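Local coordinates for protein probable arabinosyltransferase B (PDB 7BVF) that transfers arabinose units to build the arabinan of mycobacterial cell wall arabinogalactan, working in the membrane and binding the drug ethambutol, at residues W58-P70 with D1068-L1080. Numbering follows the deposited sequence.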
# COMPACT_ATOMS: atom_id res chain seq x y z
N TRP A 58 -13.55 42.39 25.77
CA TRP A 58 -13.92 43.46 24.84
C TRP A 58 -15.15 44.20 25.41
O TRP A 58 -15.69 43.76 26.41
CB TRP A 58 -14.11 42.74 23.53
CG TRP A 58 -14.69 43.49 22.39
CD1 TRP A 58 -14.02 44.18 21.44
CD2 TRP A 58 -16.07 43.53 22.03
NE1 TRP A 58 -14.90 44.68 20.53
CE2 TRP A 58 -16.16 44.30 20.87
CE3 TRP A 58 -17.24 43.02 22.58
CZ2 TRP A 58 -17.37 44.56 20.25
CZ3 TRP A 58 -18.44 43.26 21.96
CH2 TRP A 58 -18.49 44.03 20.82
N PRO A 59 -15.63 45.34 24.87
CA PRO A 59 -14.93 46.59 24.58
C PRO A 59 -13.44 46.90 24.30
O PRO A 59 -13.24 47.10 23.10
CB PRO A 59 -15.71 47.45 25.53
CG PRO A 59 -17.10 47.11 25.08
CD PRO A 59 -17.02 45.65 24.69
N GLN A 60 -12.56 47.06 25.30
CA GLN A 60 -11.08 47.35 25.30
C GLN A 60 -10.79 48.80 25.68
O GLN A 60 -10.28 49.03 26.77
CB GLN A 60 -10.23 47.09 24.04
CG GLN A 60 -10.15 45.67 23.53
CD GLN A 60 -9.58 44.80 24.59
OE1 GLN A 60 -9.48 45.21 25.72
NE2 GLN A 60 -9.23 43.59 24.26
N ARG A 61 -10.93 49.72 24.73
CA ARG A 61 -10.78 51.15 24.95
C ARG A 61 -12.11 51.86 25.11
O ARG A 61 -12.14 53.10 25.09
CB ARG A 61 -9.99 51.77 23.79
CG ARG A 61 -8.48 51.77 23.98
CD ARG A 61 -7.86 50.45 23.55
NE ARG A 61 -8.02 50.21 22.12
CZ ARG A 61 -7.70 49.08 21.50
NH1 ARG A 61 -7.19 48.07 22.20
NH2 ARG A 61 -7.88 48.95 20.20
N GLY A 62 -13.20 51.12 25.27
CA GLY A 62 -14.52 51.71 25.31
C GLY A 62 -14.89 52.35 23.99
O GLY A 62 -15.34 53.50 23.96
N GLN A 63 -14.69 51.62 22.89
CA GLN A 63 -14.99 52.17 21.57
C GLN A 63 -15.72 51.21 20.65
O GLN A 63 -16.02 51.59 19.52
CB GLN A 63 -13.70 52.64 20.89
CG GLN A 63 -13.24 54.01 21.34
CD GLN A 63 -14.35 55.04 21.26
OE1 GLN A 63 -14.62 55.75 22.22
NE2 GLN A 63 -14.99 55.14 20.10
N LEU A 64 -16.01 49.98 21.09
CA LEU A 64 -16.90 49.07 20.37
C LEU A 64 -16.41 48.80 18.95
O LEU A 64 -17.12 48.99 17.96
CB LEU A 64 -18.33 49.61 20.36
CG LEU A 64 -19.42 48.55 20.39
CD1 LEU A 64 -19.39 47.84 21.72
CD2 LEU A 64 -20.78 49.19 20.14
N GLY A 65 -15.16 48.33 18.86
CA GLY A 65 -14.59 47.93 17.60
C GLY A 65 -14.08 46.50 17.67
O GLY A 65 -13.94 45.92 18.75
N SER A 66 -13.81 45.94 16.50
CA SER A 66 -13.28 44.59 16.44
C SER A 66 -11.84 44.58 16.96
O SER A 66 -11.13 45.58 16.94
CB SER A 66 -13.32 44.07 15.01
OG SER A 66 -14.54 44.39 14.38
N VAL A 67 -11.42 43.41 17.44
CA VAL A 67 -10.05 43.17 17.84
C VAL A 67 -9.63 41.82 17.27
O VAL A 67 -10.38 41.16 16.56
CB VAL A 67 -9.85 43.21 19.37
CG1 VAL A 67 -10.09 44.61 19.89
CG2 VAL A 67 -10.77 42.23 20.05
N THR A 68 -8.40 41.41 17.59
CA THR A 68 -7.85 40.17 17.08
C THR A 68 -7.06 39.48 18.18
O THR A 68 -6.22 40.10 18.83
CB THR A 68 -6.96 40.41 15.86
OG1 THR A 68 -7.65 41.25 14.93
CG2 THR A 68 -6.63 39.11 15.18
N ALA A 69 -7.33 38.19 18.38
CA ALA A 69 -6.65 37.40 19.40
C ALA A 69 -6.59 35.96 18.93
O ALA A 69 -7.37 35.11 19.38
CB ALA A 69 -7.35 37.51 20.75
N PRO A 70 -5.66 35.63 18.04
CA PRO A 70 -5.61 34.28 17.48
C PRO A 70 -5.04 33.26 18.45
O PRO A 70 -3.84 32.98 18.42
CB PRO A 70 -4.70 34.44 16.25
CG PRO A 70 -4.54 35.91 16.05
CD PRO A 70 -4.67 36.51 17.40
N ASP A 1068 -4.26 38.52 3.00
CA ASP A 1068 -4.98 39.79 2.97
C ASP A 1068 -6.06 39.77 4.05
O ASP A 1068 -7.02 39.00 3.96
CB ASP A 1068 -5.60 40.05 1.60
CG ASP A 1068 -4.55 40.17 0.51
OD1 ASP A 1068 -3.92 41.25 0.42
OD2 ASP A 1068 -4.37 39.21 -0.25
N THR A 1069 -5.90 40.63 5.05
CA THR A 1069 -6.83 40.67 6.18
C THR A 1069 -8.26 40.86 5.72
O THR A 1069 -8.54 41.61 4.77
CB THR A 1069 -6.44 41.79 7.14
OG1 THR A 1069 -6.26 43.00 6.40
CG2 THR A 1069 -5.15 41.45 7.85
N LEU A 1070 -9.19 40.18 6.40
CA LEU A 1070 -10.60 40.29 6.08
C LEU A 1070 -11.22 41.54 6.70
O LEU A 1070 -11.91 42.30 6.02
CB LEU A 1070 -11.34 39.04 6.56
CG LEU A 1070 -11.30 37.84 5.63
CD1 LEU A 1070 -11.93 36.63 6.29
CD2 LEU A 1070 -12.02 38.18 4.36
N VAL A 1071 -10.98 41.76 7.98
CA VAL A 1071 -11.51 42.90 8.71
C VAL A 1071 -10.35 43.69 9.28
O VAL A 1071 -9.35 43.12 9.72
CB VAL A 1071 -12.47 42.44 9.84
CG1 VAL A 1071 -12.93 43.62 10.67
CG2 VAL A 1071 -13.65 41.70 9.25
N ASP A 1072 -10.48 45.02 9.26
CA ASP A 1072 -9.47 45.90 9.85
C ASP A 1072 -9.69 45.92 11.36
O ASP A 1072 -10.55 46.64 11.87
CB ASP A 1072 -9.56 47.29 9.26
CG ASP A 1072 -8.32 48.12 9.54
OD1 ASP A 1072 -7.53 48.35 8.60
OD2 ASP A 1072 -8.14 48.55 10.70
N ALA A 1073 -8.89 45.13 12.08
CA ALA A 1073 -9.05 45.00 13.53
C ALA A 1073 -7.68 45.00 14.20
O ALA A 1073 -6.83 44.16 13.88
CB ALA A 1073 -9.82 43.73 13.87
N PRO A 1074 -7.43 45.90 15.15
CA PRO A 1074 -6.13 45.95 15.81
C PRO A 1074 -6.01 44.84 16.84
O PRO A 1074 -7.03 44.32 17.31
CB PRO A 1074 -6.13 47.33 16.48
CG PRO A 1074 -7.56 47.58 16.77
CD PRO A 1074 -8.35 46.93 15.65
N PRO A 1075 -4.80 44.45 17.21
CA PRO A 1075 -4.64 43.42 18.25
C PRO A 1075 -5.21 43.88 19.58
O PRO A 1075 -5.56 45.05 19.78
CB PRO A 1075 -3.13 43.21 18.32
CG PRO A 1075 -2.53 44.42 17.70
CD PRO A 1075 -3.50 44.85 16.65
N ALA A 1076 -5.30 42.94 20.51
CA ALA A 1076 -5.97 43.14 21.78
C ALA A 1076 -4.97 43.29 22.92
O ALA A 1076 -3.82 42.88 22.83
CB ALA A 1076 -6.92 41.98 22.08
N GLN A 1077 -5.45 43.90 24.01
CA GLN A 1077 -4.73 43.93 25.27
C GLN A 1077 -5.14 42.72 26.10
O GLN A 1077 -6.32 42.35 26.12
CB GLN A 1077 -5.01 45.23 26.02
CG GLN A 1077 -4.90 46.46 25.15
CD GLN A 1077 -5.58 47.66 25.77
OE1 GLN A 1077 -6.20 47.57 26.83
NE2 GLN A 1077 -5.46 48.81 25.11
N LEU A 1078 -4.18 42.12 26.80
CA LEU A 1078 -4.33 40.73 27.21
C LEU A 1078 -4.62 40.51 28.69
O LEU A 1078 -4.94 39.37 29.05
CB LEU A 1078 -3.08 39.94 26.83
CG LEU A 1078 -3.39 38.51 26.39
CD1 LEU A 1078 -4.41 38.53 25.28
CD2 LEU A 1078 -2.13 37.79 25.96
N GLU A 1079 -4.52 41.52 29.56
CA GLU A 1079 -4.98 41.38 30.94
C GLU A 1079 -4.28 40.20 31.63
O GLU A 1079 -4.86 39.12 31.83
CB GLU A 1079 -6.50 41.24 31.00
CG GLU A 1079 -7.08 41.24 32.41
CD GLU A 1079 -7.34 42.63 32.93
OE1 GLU A 1079 -7.57 43.54 32.11
OE2 GLU A 1079 -7.31 42.83 34.16
N LEU A 1080 -2.99 40.39 31.88
CA LEU A 1080 -2.15 39.34 32.43
C LEU A 1080 -2.18 39.34 33.96
O LEU A 1080 -2.61 40.30 34.61
CB LEU A 1080 -0.72 39.49 31.94
CG LEU A 1080 -0.51 39.19 30.46
CD1 LEU A 1080 0.71 39.93 29.94
CD2 LEU A 1080 -0.35 37.70 30.25
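Thr-68 meets Ala-1073 near the middle of the contact. The hydroxyl OG1 of Thr-68 swings to the side of its own backbone N, opposite the carbonyl carbon (chi1 -49°), a torsion that brings it within 3.2 Å of the carbonyl O of Ala-1073 and also over that residue's methyl. On another side the same methyl packs against Ser-66, CB of Ala-1073 to CB of Ser-66 being 3.7 Å, while OG of Ser-66 only grazes CG1 of Val-1071. Between these two side chains the backbones take over. The CA-H of Val-67 makes a bent CA-H...O contact with the carbonyl O of Pro-1074, with 3.3 Å between CA and O, and CD of the Pro-1074 ring rests on the carbonyl O of Ser-66. Beyond the prolines, the N-H of Ala-1076 makes a weak, bent hydrogen bond to O of Thr-68 (121° at the hydrogen), and its methyl turns inward to CB of Val-67 and NE2 of Gln-60.

The outer side, at Arg-61 and Gln-1077, is looser and polar, and both residues are exposed. The arginine chain, bent at chi2 and chi3, turns so that its guanidinium meets CG of Pro-1074 edge-on, 3.7 Å from NH2. CD of Arg-61 touches NE2 of the extended Gln-1077, whose amide is turned 41° from the guanidinium plane. The Gln-60 and Gln-1077 side chains run past one another and hardly touch, OE1 of Gln-60 to OE1 of Gln-1077 being 4.2 Å.

The backbone of Leu-1078 continues with a hydrogen bond to Met-55. The arrangement is loop-on-loop packing between the concanavalin-like and C-terminal regions, beside the antiparallel sheet in which strand 1080-1084 pairs with strand 49-56, joining parts of the sequence near its N and C termini.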